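Local coordinates for protein ATP phosphoribosyltransferase regulatory subunit (PDB 3OD1) that is probably required for the first step of histidine biosynthesis, as the regulatory partner of ATP phosphoribosyltransferase, and may allow feedback control by histidine, at residues B[27-30]-B[31-35]; B[377-380]-B[381-385]; B[303-307]-B[308-312]; B[255-259]-B[260-264]; B[353-356]-B[357-361]. All coordinates share one frame; numbering follows the deposited sequence.

Along the chain the order is contact 1, contact 4, contact 3, contact 5, contact 2. Contacts 1, 3 and 4 belong to the histidyl-tRNA-synthetase-like part, built on a large mixed sheet: contact 1 is mid-helix in 21-40, whereas contacts 4 and 3 are helix ends leading into strands 265-268 and 313-319. Their centres lie 23 to 31 Å apart. Contacts 5 and 2 sit in the small C-terminal domain, where helices 348-359 and 376-381 flank a three-stranded parallel sheet; their centres are 19 Å apart, against 58 Å between those of contacts 2 and 3. None touches another, so each is a local feature of its own helix within a two-part chain.

Contact 1: B[27-30]-B[31-35]; sequences KKNI and CDQMT
Lys28 and Asp32, one helical turn apart, form a salt bridge on the outer side of helix 21-40: NZ of Lys28 lies 2.9 Å from OD2 of Asp32 and uses the syn lone pair of that oxygen. The torsions explain the reach. Lys28 starts with CG opposite its own backbone N (chi1 178°) and runs out nearly straight, which brings CE to 3.5 Å from Asp32 OD2, and the turn at the last bond (chi4 59°) swings NZ onto that oxygen. The same two residues share a backbone bond, Asp32 N to Lys28 O at 2.8 Å. A leucine in place of Asp32 would probably leave the ammonium of Lys28 without its carboxylate mate and free to swing.

Asn29 and Gln33 make a looser pair, OD1 of Asn29 lying 4.0 Å from CG of Gln33, with the amide planes 50° apart. Gln33 turns its OE1 instead to Arg155. On the buried side, Cys31 holds SG beside its own backbone N, 4.1 Å from CG of Lys27, whose chain bends twice on its way to salt bridges with Glu127 and with Glu47 of the second subunit. The selenomethionine Met34 sets CG at 3.5 Å from Ile30 O.

The helix is thus two-sided. Its inner face packs on helix 320-327 through Lys27, Ile30, Cys31 and Met34, and on the large mixed sheet through Leu129 of strand 125-134 and Gln109 of strand 104-113, while Met34 also touches Ala152 and Leu153 of helix 139-155.

Contact 2: B[377-380]-B[381-385]; sequences DAMS and SNYQD
Met379, a selenomethionine, packs against the CE2 side of the Tyr383 ring: its CG is 3.7 Å from CE2 of Tyr383, and its CE also lies 3.8 Å from that carbon, because the chain runs on extended (chi3 -179°) past the ring. Near the ring plane, at the ring's edge, lies the backbone oxygen Met379 O, 3.3 Å from Tyr383 CD2. An alanine instead of Tyr383 would probably open a gap along the extended Met379 chain and would also lose the ring contact with His336.

Segment 377-385 covers the end of helix 376-381 and the link to strand 385-389 in the C-terminal domain, related by sequence to the anticodon-binding domains of class II synthetases. Met379 and Tyr383 both face the parallel sheet of that domain, at Cys340 and Val366, and Met379 also packs on Pro103 of the second subunit.

Polar side chains bond to the last helical carbonyls. Asp377 O accepts twice from Ser381, from OG at 2.7 Å and from N at 3.0 Å, the donors arriving from opposite faces of the carbonyl plane. ND2 of Asn382 bonds to Ala378 O with the oxygen exactly in its amide plane, though the modelled 2.5 Å is doubtfully short.

Contact 3: B[303-307]-B[308-312]; sequences LLSKF and HRPAQ
His308 and Arg309 turn back onto Ser305 and Leu304 to close the short helix 303-306 with a Schellman motif, His308 being the C-prime residue with its positive phi of 72°. Two backbone bonds define it: Arg309 N to Leu304 O at 3.1 Å, and His308 N to Ser305 O at 2.9 Å. Leu304 O also accepts from Phe307 N, which reaches it from the opposite face of the carbonyl plane, so one oxygen holds both the last turn and the reversal. For Ser305 O, the donor stands well above the carbonyl plane.

Water carries the next set of links, to Ala311. One water accepts from Leu304 N and lies 2.8 Å from Ala311 O. A second accepts from Ala311 N and lies 2.7 Å from OG of Ser305. The chain leaving the helix is thereby tied to its flank just before strand 313-319, which with helix 320-327 is consistent with motif 3 of class II synthetases.

The apolar contacts are few. CB of Leu304 meets CB of Ala311 at 4.3 Å, and both side chains touch Ile134 of strand 125-134. Phe307 packs on helix 86-94 and on Met9 of the second subunit.

The side chain of Arg309 leads away: its NH1 and NH2 bond to Val93 O and Arg100 O, and its guanidinium makes a cation-pi contact with Tyr102.

Ser305 keeps OG beside its own backbone N (chi1 -68°), which places that oxygen 3.3 Å from CB of Pro310.

Contact 4: B[255-259]-B[260-264]; sequences VLESY and GASEY
Gly260 N donates to Glu257 O at 2.7 Å, the shortest sound polar bond here, with the donor high above the carbonyl plane. Its companion is straighter: Ala261 N reaches Leu256 O at 2.9 Å and 170°. Together with the positive phi of Gly260 (62°), the pair makes a Schellman motif that ends helix 240-258. Glycine suits the position, since a beta carbon built there would fall 2.9 Å from Tyr259 O.

The motif also has its customary apolar pair, between residues five apart: CD2 of Leu256 faces CB of Ala261 at 4.4 Å. Ala261 CB also lies 4.3 Å from CB of Tyr259. Ser262 sends OG opposite its own backbone N (chi1 -151°), which sets that oxygen 3.6 Å from CG of Glu257. Ser262 N is buried without a partner.

Beyond the turn the chain makes a 3-10 segment, 262-264, and enters strand 265-268 of the large mixed sheet. Tyr264 stacks on Phe161 and touches helix 139-155, which Tyr259 also meets at Glu144 and Ala147, while Ser258 and Tyr259 pack on Ile352 of the second subunit.

Contact 5: B[353-356]-B[357-361]; sequences ELAR and KKRAN
Arg359 lays one face of its guanidinium over Ala355, whose CB stands 4.1 Å above the plane and over its centre. The extended chain from CG to NE carries the group back along the helix, with CG set beside its own backbone N (chi1 -62°) and 3.2 Å from Ala355 O. NH2 bonds to Val365 O of the adjoining strand, and NE weakly to Leu40 O of the second subunit, whose Trp41 adds a cation-pi contact. Arg356 has a different neighbour on a face: OE2 of Glu353 lies 3.4 Å above the guanidinium plane, offset toward the rim, so the pair is held by charge alone, with no N-H pointing at the oxygen.

Both arginines belong to helix 348-359, the crossover of a beta-alpha-beta unit between parallel strands 339-343 and 365-369 in the C-terminal domain. Ala355 faces the sheet, at Ile341, Val365 and Leu367.

Leu354 and Lys358 run side by side in the same direction, CD1 of Leu354 being 3.9 Å from CD of Lys358, and both touch Ile387 of strand 385-389. The start of the Lys358 chain is doubtful, since its CG is modelled too close to Leu354 O.

Backbone bonding is regular at Arg359, whose N meets Ala355 O at 2.9 Å and 174°. One residue later it slackens: Ala360 N to Arg356 O is a weak bond of 3.4 Å.

Contact 1: B[27-30]-B[31-35]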
# COMPACT_ATOMS: atom_id res chain seq x y z
N LYS B 27 -1.27 4.88 -12.13
CA LYS B 27 -0.27 4.05 -11.48
C LYS B 27 -0.87 2.71 -11.11
O LYS B 27 -0.24 1.66 -11.29
CB LYS B 27 0.27 4.77 -10.24
CG LYS B 27 1.03 3.89 -9.29
CD LYS B 27 0.50 4.05 -7.87
CE LYS B 27 -0.09 2.74 -7.36
NZ LYS B 27 -0.45 2.82 -5.90
N LYS B 28 -2.11 2.72 -10.63
CA LYS B 28 -2.77 1.48 -10.25
C LYS B 28 -2.92 0.54 -11.43
O LYS B 28 -2.59 -0.65 -11.32
CB LYS B 28 -4.12 1.72 -9.60
CG LYS B 28 -4.85 0.43 -9.23
CD LYS B 28 -6.21 0.75 -8.63
CE LYS B 28 -7.20 -0.38 -8.86
NZ LYS B 28 -6.71 -1.65 -8.26
N ASN B 29 -3.42 1.05 -12.56
CA ASN B 29 -3.56 0.21 -13.74
C ASN B 29 -2.23 -0.43 -14.12
O ASN B 29 -2.15 -1.64 -14.39
CB ASN B 29 -4.10 0.99 -14.94
CG ASN B 29 -4.04 0.18 -16.23
OD1 ASN B 29 -4.63 -0.90 -16.33
ND2 ASN B 29 -3.30 0.68 -17.22
N ILE B 30 -1.18 0.39 -14.16
CA ILE B 30 0.17 -0.11 -14.48
C ILE B 30 0.60 -1.23 -13.52
O ILE B 30 0.99 -2.31 -13.96
CB ILE B 30 1.20 1.05 -14.52
CG1 ILE B 30 0.94 1.91 -15.76
CG2 ILE B 30 2.64 0.51 -14.51
CD1 ILE B 30 1.72 3.21 -15.80
N CYS B 31 0.49 -1.00 -12.22
CA CYS B 31 0.91 -2.00 -11.23
C CYS B 31 0.09 -3.28 -11.31
O CYS B 31 0.63 -4.38 -11.17
CB CYS B 31 0.85 -1.44 -9.82
SG CYS B 31 2.00 -0.10 -9.56
N ASP B 32 -1.22 -3.13 -11.51
CA ASP B 32 -2.11 -4.28 -11.63
C ASP B 32 -1.75 -5.16 -12.83
O ASP B 32 -1.81 -6.38 -12.75
CB ASP B 32 -3.56 -3.85 -11.72
CG ASP B 32 -4.11 -3.34 -10.39
OD1 ASP B 32 -3.38 -3.33 -9.36
OD2 ASP B 32 -5.27 -2.92 -10.38
N GLN B 33 -1.36 -4.54 -13.93
CA GLN B 33 -0.89 -5.31 -15.09
C GLN B 33 0.38 -6.09 -14.75
O GLN B 33 0.51 -7.27 -15.09
CB GLN B 33 -0.68 -4.40 -16.29
CG GLN B 33 -2.00 -3.82 -16.82
CD GLN B 33 -2.93 -4.92 -17.32
OE1 GLN B 33 -2.48 -5.88 -17.95
NE2 GLN B 33 -4.22 -4.78 -17.05
N MSE B 34 1.32 -5.44 -14.08
CA MSE B 34 2.56 -6.12 -13.71
C MSE B 34 2.34 -7.24 -12.70
O MSE B 34 2.91 -8.32 -12.84
CB MSE B 34 3.62 -5.14 -13.21
CG MSE B 34 4.02 -4.12 -14.27
SE MSE B 34 5.57 -3.08 -13.76
CE MSE B 34 6.89 -4.53 -13.73
N THR B 35 1.51 -6.98 -11.69
CA THR B 35 1.27 -7.97 -10.65
C THR B 35 0.50 -9.18 -11.20
O THR B 35 0.70 -10.31 -10.75
CB THR B 35 0.53 -7.37 -9.43
OG1 THR B 35 -0.64 -6.68 -9.87
CG2 THR B 35 1.44 -6.38 -8.70

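Contact 2: B[377-380]-B[381-385]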
# COMPACT_ATOMS: atom_id res chain seq x y z
N ASP B 377 -24.31 23.53 -11.78
CA ASP B 377 -23.81 23.72 -13.14
C ASP B 377 -22.38 23.20 -13.27
O ASP B 377 -22.02 22.56 -14.27
CB ASP B 377 -23.81 25.20 -13.53
CG ASP B 377 -25.18 25.73 -13.87
OD1 ASP B 377 -26.13 24.91 -14.01
OD2 ASP B 377 -25.31 26.96 -14.00
N ALA B 378 -21.55 23.50 -12.28
CA ALA B 378 -20.17 23.06 -12.32
C ALA B 378 -20.14 21.55 -12.17
O ALA B 378 -19.49 20.85 -12.96
CB ALA B 378 -19.35 23.71 -11.22
N MSE B 379 -20.86 21.03 -11.18
CA MSE B 379 -20.88 19.59 -10.98
C MSE B 379 -21.38 18.86 -12.24
O MSE B 379 -20.69 17.97 -12.77
CB MSE B 379 -21.71 19.19 -9.77
CG MSE B 379 -21.40 17.78 -9.31
SE MSE B 379 -22.67 17.16 -8.01
CE MSE B 379 -21.91 15.39 -7.66
N SER B 380 -22.55 19.25 -12.72
CA SER B 380 -23.16 18.57 -13.85
C SER B 380 -22.30 18.71 -15.10
O SER B 380 -22.39 17.89 -16.01
CB SER B 380 -24.57 19.12 -14.11
OG SER B 380 -24.50 20.36 -14.78
N SER B 381 -21.48 19.75 -15.14
CA SER B 381 -20.56 19.96 -16.26
C SER B 381 -19.41 18.97 -16.21
O SER B 381 -18.90 18.56 -17.25
CB SER B 381 -20.00 21.38 -16.25
OG SER B 381 -20.94 22.30 -16.76
N ASN B 382 -19.00 18.59 -15.00
CA ASN B 382 -17.78 17.80 -14.81
C ASN B 382 -17.97 16.29 -14.75
O ASN B 382 -17.02 15.56 -14.51
CB ASN B 382 -17.00 18.29 -13.59
CG ASN B 382 -16.31 19.61 -13.84
OD1 ASN B 382 -15.14 19.65 -14.19
ND2 ASN B 382 -17.05 20.71 -13.67
N TYR B 383 -19.19 15.83 -14.98
CA TYR B 383 -19.44 14.40 -15.10
C TYR B 383 -19.84 14.08 -16.52
O TYR B 383 -20.57 14.83 -17.15
CB TYR B 383 -20.49 13.92 -14.08
CG TYR B 383 -19.94 13.85 -12.67
CD1 TYR B 383 -19.30 12.70 -12.22
CD2 TYR B 383 -20.05 14.93 -11.80
CE1 TYR B 383 -18.78 12.63 -10.93
CE2 TYR B 383 -19.53 14.86 -10.51
CZ TYR B 383 -18.91 13.71 -10.08
OH TYR B 383 -18.39 13.65 -8.81
N GLN B 384 -19.34 12.95 -17.03
CA GLN B 384 -19.58 12.53 -18.40
C GLN B 384 -21.06 12.59 -18.76
O GLN B 384 -21.44 13.08 -19.82
CB GLN B 384 -19.06 11.11 -18.63
CG GLN B 384 -17.58 11.03 -18.91
CD GLN B 384 -17.21 11.66 -20.24
OE1 GLN B 384 -18.05 11.83 -21.12
NE2 GLN B 384 -15.94 12.02 -20.39
N ASP B 385 -21.89 12.07 -17.87
CA ASP B 385 -23.33 12.04 -18.10
C ASP B 385 -24.05 12.45 -16.82
O ASP B 385 -23.56 12.20 -15.72
CB ASP B 385 -23.77 10.64 -18.53
CG ASP B 385 -25.18 10.62 -19.05
OD1 ASP B 385 -25.64 11.67 -19.55
OD2 ASP B 385 -25.83 9.55 -18.96

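Contact 3: B[303-307]-B[308-312]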
# COMPACT_ATOMS: atom_id res chain seq x y z
N LEU B 303 23.33 -12.73 0.93
CA LEU B 303 22.40 -12.11 1.88
C LEU B 303 21.72 -13.12 2.81
O LEU B 303 21.71 -12.94 4.02
CB LEU B 303 21.35 -11.26 1.17
CG LEU B 303 20.36 -10.51 2.07
CD1 LEU B 303 21.08 -9.47 2.93
CD2 LEU B 303 19.29 -9.85 1.23
N LEU B 304 21.15 -14.18 2.24
CA LEU B 304 20.39 -15.13 3.05
C LEU B 304 21.23 -15.75 4.17
O LEU B 304 20.69 -16.12 5.22
CB LEU B 304 19.72 -16.21 2.20
CG LEU B 304 18.30 -15.89 1.69
CD1 LEU B 304 17.30 -15.78 2.84
CD2 LEU B 304 18.28 -14.62 0.86
N SER B 305 22.54 -15.86 3.94
CA SER B 305 23.46 -16.37 4.95
C SER B 305 23.46 -15.49 6.19
O SER B 305 23.61 -15.99 7.30
CB SER B 305 24.88 -16.47 4.40
OG SER B 305 24.96 -17.48 3.41
N LYS B 306 23.32 -14.18 5.99
CA LYS B 306 23.27 -13.25 7.11
C LYS B 306 22.03 -13.43 7.99
O LYS B 306 22.00 -12.94 9.12
CB LYS B 306 23.38 -11.81 6.62
CG LYS B 306 24.73 -11.50 6.01
CD LYS B 306 24.78 -10.13 5.39
CE LYS B 306 26.10 -9.93 4.65
NZ LYS B 306 26.19 -8.54 4.11
N PHE B 307 21.02 -14.12 7.47
CA PHE B 307 19.83 -14.47 8.25
C PHE B 307 19.84 -15.93 8.66
O PHE B 307 18.84 -16.44 9.17
CB PHE B 307 18.55 -14.14 7.48
CG PHE B 307 18.32 -12.69 7.32
CD1 PHE B 307 17.64 -11.98 8.30
CD2 PHE B 307 18.83 -12.00 6.23
CE1 PHE B 307 17.44 -10.62 8.17
CE2 PHE B 307 18.64 -10.65 6.10
CZ PHE B 307 17.94 -9.95 7.07
N HIS B 308 20.97 -16.60 8.40
CA HIS B 308 21.22 -17.97 8.82
C HIS B 308 20.42 -19.02 8.06
O HIS B 308 20.20 -20.13 8.57
CB HIS B 308 21.03 -18.12 10.34
CG HIS B 308 21.74 -17.06 11.12
ND1 HIS B 308 21.07 -16.12 11.88
CD2 HIS B 308 23.05 -16.76 11.22
CE1 HIS B 308 21.95 -15.30 12.43
NE2 HIS B 308 23.16 -15.67 12.05
N ARG B 309 20.01 -18.69 6.85
CA ARG B 309 19.44 -19.68 5.94
C ARG B 309 20.07 -19.55 4.56
O ARG B 309 19.39 -19.19 3.59
CB ARG B 309 17.92 -19.57 5.84
CG ARG B 309 17.29 -20.82 5.23
CD ARG B 309 15.78 -20.71 5.02
NE ARG B 309 15.31 -21.83 4.21
CZ ARG B 309 14.06 -22.02 3.82
NH1 ARG B 309 13.11 -21.17 4.16
NH2 ARG B 309 13.76 -23.09 3.09
N PRO B 310 21.38 -19.84 4.46
CA PRO B 310 22.15 -19.56 3.24
C PRO B 310 21.41 -20.05 2.01
O PRO B 310 20.87 -21.16 2.02
CB PRO B 310 23.43 -20.38 3.43
CG PRO B 310 23.57 -20.54 4.90
CD PRO B 310 22.17 -20.59 5.45
N ALA B 311 21.39 -19.22 0.98
CA ALA B 311 20.85 -19.63 -0.32
C ALA B 311 21.34 -18.67 -1.37
O ALA B 311 21.66 -17.52 -1.07
CB ALA B 311 19.34 -19.65 -0.29
N GLN B 312 21.42 -19.15 -2.61
CA GLN B 312 21.60 -18.27 -3.75
C GLN B 312 20.27 -17.55 -3.95
O GLN B 312 19.22 -18.05 -3.54
CB GLN B 312 21.98 -19.09 -5.00
CG GLN B 312 23.13 -20.06 -4.76
CD GLN B 312 23.44 -20.92 -5.97
OE1 GLN B 312 24.07 -20.45 -6.92
NE2 GLN B 312 23.00 -22.18 -5.95
O HOH W 1 21.47 -14.81 -0.57
O HOH W 2 23.32 -16.94 1.28

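Contact 4: B[255-259]-B[260-264]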
# COMPACT_ATOMS: atom_id res chain seq x y z
N VAL B 255 19.21 -18.80 -22.68
CA VAL B 255 17.93 -18.91 -21.97
C VAL B 255 16.97 -17.81 -22.38
O VAL B 255 15.78 -18.07 -22.62
CB VAL B 255 18.12 -18.85 -20.43
CG1 VAL B 255 16.76 -18.89 -19.73
CG2 VAL B 255 19.01 -19.99 -19.94
N LEU B 256 17.46 -16.58 -22.48
CA LEU B 256 16.59 -15.46 -22.88
C LEU B 256 16.06 -15.64 -24.31
O LEU B 256 14.92 -15.28 -24.62
CB LEU B 256 17.32 -14.12 -22.71
CG LEU B 256 17.61 -13.75 -21.25
CD1 LEU B 256 18.47 -12.50 -21.15
CD2 LEU B 256 16.29 -13.57 -20.51
N GLU B 257 16.90 -16.22 -25.17
CA GLU B 257 16.48 -16.53 -26.54
C GLU B 257 15.30 -17.49 -26.50
O GLU B 257 14.30 -17.28 -27.19
CB GLU B 257 17.63 -17.17 -27.33
CG GLU B 257 18.79 -16.21 -27.62
CD GLU B 257 19.77 -16.78 -28.63
OE1 GLU B 257 20.43 -17.80 -28.32
OE2 GLU B 257 19.89 -16.21 -29.73
N SER B 258 15.40 -18.53 -25.68
CA SER B 258 14.31 -19.48 -25.54
C SER B 258 13.04 -18.77 -25.09
O SER B 258 11.94 -19.11 -25.54
CB SER B 258 14.68 -20.59 -24.56
OG SER B 258 15.77 -21.33 -25.06
N TYR B 259 13.18 -17.79 -24.21
CA TYR B 259 12.03 -16.99 -23.81
C TYR B 259 11.58 -15.99 -24.87
O TYR B 259 10.60 -15.28 -24.68
CB TYR B 259 12.30 -16.20 -22.52
CG TYR B 259 12.14 -16.99 -21.25
CD1 TYR B 259 10.88 -17.25 -20.71
CD2 TYR B 259 13.26 -17.44 -20.54
CE1 TYR B 259 10.74 -17.97 -19.52
CE2 TYR B 259 13.12 -18.14 -19.36
CZ TYR B 259 11.87 -18.40 -18.85
OH TYR B 259 11.75 -19.11 -17.67
N GLY B 260 12.31 -15.91 -25.98
CA GLY B 260 11.99 -14.93 -27.00
C GLY B 260 12.11 -13.50 -26.47
O GLY B 260 11.39 -12.61 -26.91
N ALA B 261 13.03 -13.30 -25.53
CA ALA B 261 13.22 -11.99 -24.91
C ALA B 261 14.49 -11.32 -25.41
O ALA B 261 14.86 -10.24 -24.97
CB ALA B 261 13.27 -12.13 -23.38
N SER B 262 15.14 -11.98 -26.36
CA SER B 262 16.46 -11.59 -26.83
C SER B 262 16.53 -10.17 -27.38
O SER B 262 17.51 -9.45 -27.15
CB SER B 262 16.93 -12.57 -27.90
OG SER B 262 18.34 -12.66 -27.90
N GLU B 263 15.50 -9.77 -28.12
CA GLU B 263 15.47 -8.46 -28.76
C GLU B 263 15.62 -7.34 -27.74
O GLU B 263 16.08 -6.25 -28.08
CB GLU B 263 14.19 -8.27 -29.58
CG GLU B 263 12.91 -8.25 -28.74
CD GLU B 263 11.66 -7.86 -29.54
OE1 GLU B 263 11.56 -6.69 -29.98
OE2 GLU B 263 10.76 -8.71 -29.70
N TYR B 264 15.25 -7.63 -26.49
CA TYR B 264 15.20 -6.62 -25.44
C TYR B 264 16.50 -6.47 -24.65
O TYR B 264 16.66 -5.52 -23.88
CB TYR B 264 14.05 -6.93 -24.47
CG TYR B 264 12.68 -6.74 -25.07
CD1 TYR B 264 12.11 -5.48 -25.14
CD2 TYR B 264 11.96 -7.81 -25.58
CE1 TYR B 264 10.86 -5.28 -25.69
CE2 TYR B 264 10.71 -7.63 -26.14
CZ TYR B 264 10.17 -6.35 -26.19
OH TYR B 264 8.93 -6.15 -26.74

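Contact 5: B[353-356]-B[357-361]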
# COMPACT_ATOMS: atom_id res chain seq x y z
N GLU B 353 -32.89 3.42 -6.90
CA GLU B 353 -33.08 2.22 -7.69
C GLU B 353 -32.41 2.36 -9.05
O GLU B 353 -31.80 1.42 -9.56
CB GLU B 353 -34.57 1.87 -7.84
CG GLU B 353 -35.01 0.72 -6.93
CD GLU B 353 -34.16 -0.54 -7.11
OE1 GLU B 353 -33.89 -0.92 -8.27
OE2 GLU B 353 -33.76 -1.15 -6.09
N LEU B 354 -32.50 3.55 -9.64
CA LEU B 354 -31.80 3.78 -10.90
C LEU B 354 -30.30 3.54 -10.73
O LEU B 354 -29.69 2.81 -11.51
CB LEU B 354 -32.07 5.20 -11.41
CG LEU B 354 -31.32 5.60 -12.67
CD1 LEU B 354 -31.51 4.57 -13.77
CD2 LEU B 354 -31.77 6.98 -13.13
N ALA B 355 -29.71 4.13 -9.69
CA ALA B 355 -28.29 3.95 -9.43
C ALA B 355 -27.99 2.48 -9.12
O ALA B 355 -27.05 1.90 -9.65
CB ALA B 355 -27.84 4.83 -8.27
N ARG B 356 -28.81 1.89 -8.25
CA ARG B 356 -28.69 0.47 -7.90
C ARG B 356 -28.57 -0.35 -9.17
O ARG B 356 -27.73 -1.25 -9.26
CB ARG B 356 -29.92 0.01 -7.12
CG ARG B 356 -29.63 -0.76 -5.85
CD ARG B 356 -30.53 -0.27 -4.71
NE ARG B 356 -30.98 -1.37 -3.86
CZ ARG B 356 -31.92 -1.26 -2.93
NH1 ARG B 356 -32.26 -2.32 -2.21
NH2 ARG B 356 -32.53 -0.10 -2.72
N LYS B 357 -29.40 -0.04 -10.16
CA LYS B 357 -29.42 -0.81 -11.39
C LYS B 357 -28.15 -0.63 -12.23
O LYS B 357 -27.57 -1.60 -12.70
CB LYS B 357 -30.67 -0.50 -12.21
CG LYS B 357 -30.95 -1.50 -13.32
CD LYS B 357 -32.40 -1.48 -13.74
CE LYS B 357 -32.80 -0.13 -14.31
NZ LYS B 357 -33.82 -0.28 -15.39
N LYS B 358 -27.72 0.62 -12.40
CA LYS B 358 -26.53 0.90 -13.21
C LYS B 358 -25.26 0.28 -12.60
O LYS B 358 -24.43 -0.30 -13.31
CB LYS B 358 -26.35 2.41 -13.40
CG LYS B 358 -27.66 3.18 -13.51
CD LYS B 358 -27.91 3.68 -14.92
CE LYS B 358 -27.05 4.89 -15.25
NZ LYS B 358 -27.29 5.31 -16.65
N ARG B 359 -25.12 0.41 -11.29
CA ARG B 359 -23.96 -0.13 -10.58
C ARG B 359 -23.84 -1.64 -10.79
O ARG B 359 -22.74 -2.19 -10.80
CB ARG B 359 -24.02 0.25 -9.10
CG ARG B 359 -23.99 1.76 -8.87
CD ARG B 359 -24.20 2.15 -7.43
NE ARG B 359 -23.90 3.56 -7.19
CZ ARG B 359 -24.36 4.26 -6.16
NH1 ARG B 359 -25.16 3.69 -5.26
NH2 ARG B 359 -24.03 5.55 -6.01
N ALA B 360 -24.97 -2.31 -11.00
CA ALA B 360 -25.00 -3.74 -11.27
C ALA B 360 -24.34 -4.08 -12.60
O ALA B 360 -23.95 -5.22 -12.83
CB ALA B 360 -26.43 -4.24 -11.26
N ASN B 361 -24.23 -3.10 -13.48
CA ASN B 361 -23.62 -3.31 -14.78
C ASN B 361 -22.28 -2.63 -14.93
O ASN B 361 -21.86 -2.29 -16.04
CB ASN B 361 -24.56 -2.85 -15.89
CG ASN B 361 -25.69 -3.81 -16.12
OD1 ASN B 361 -25.56 -4.75 -16.91
ND2 ASN B 361 -26.80 -3.60 -15.43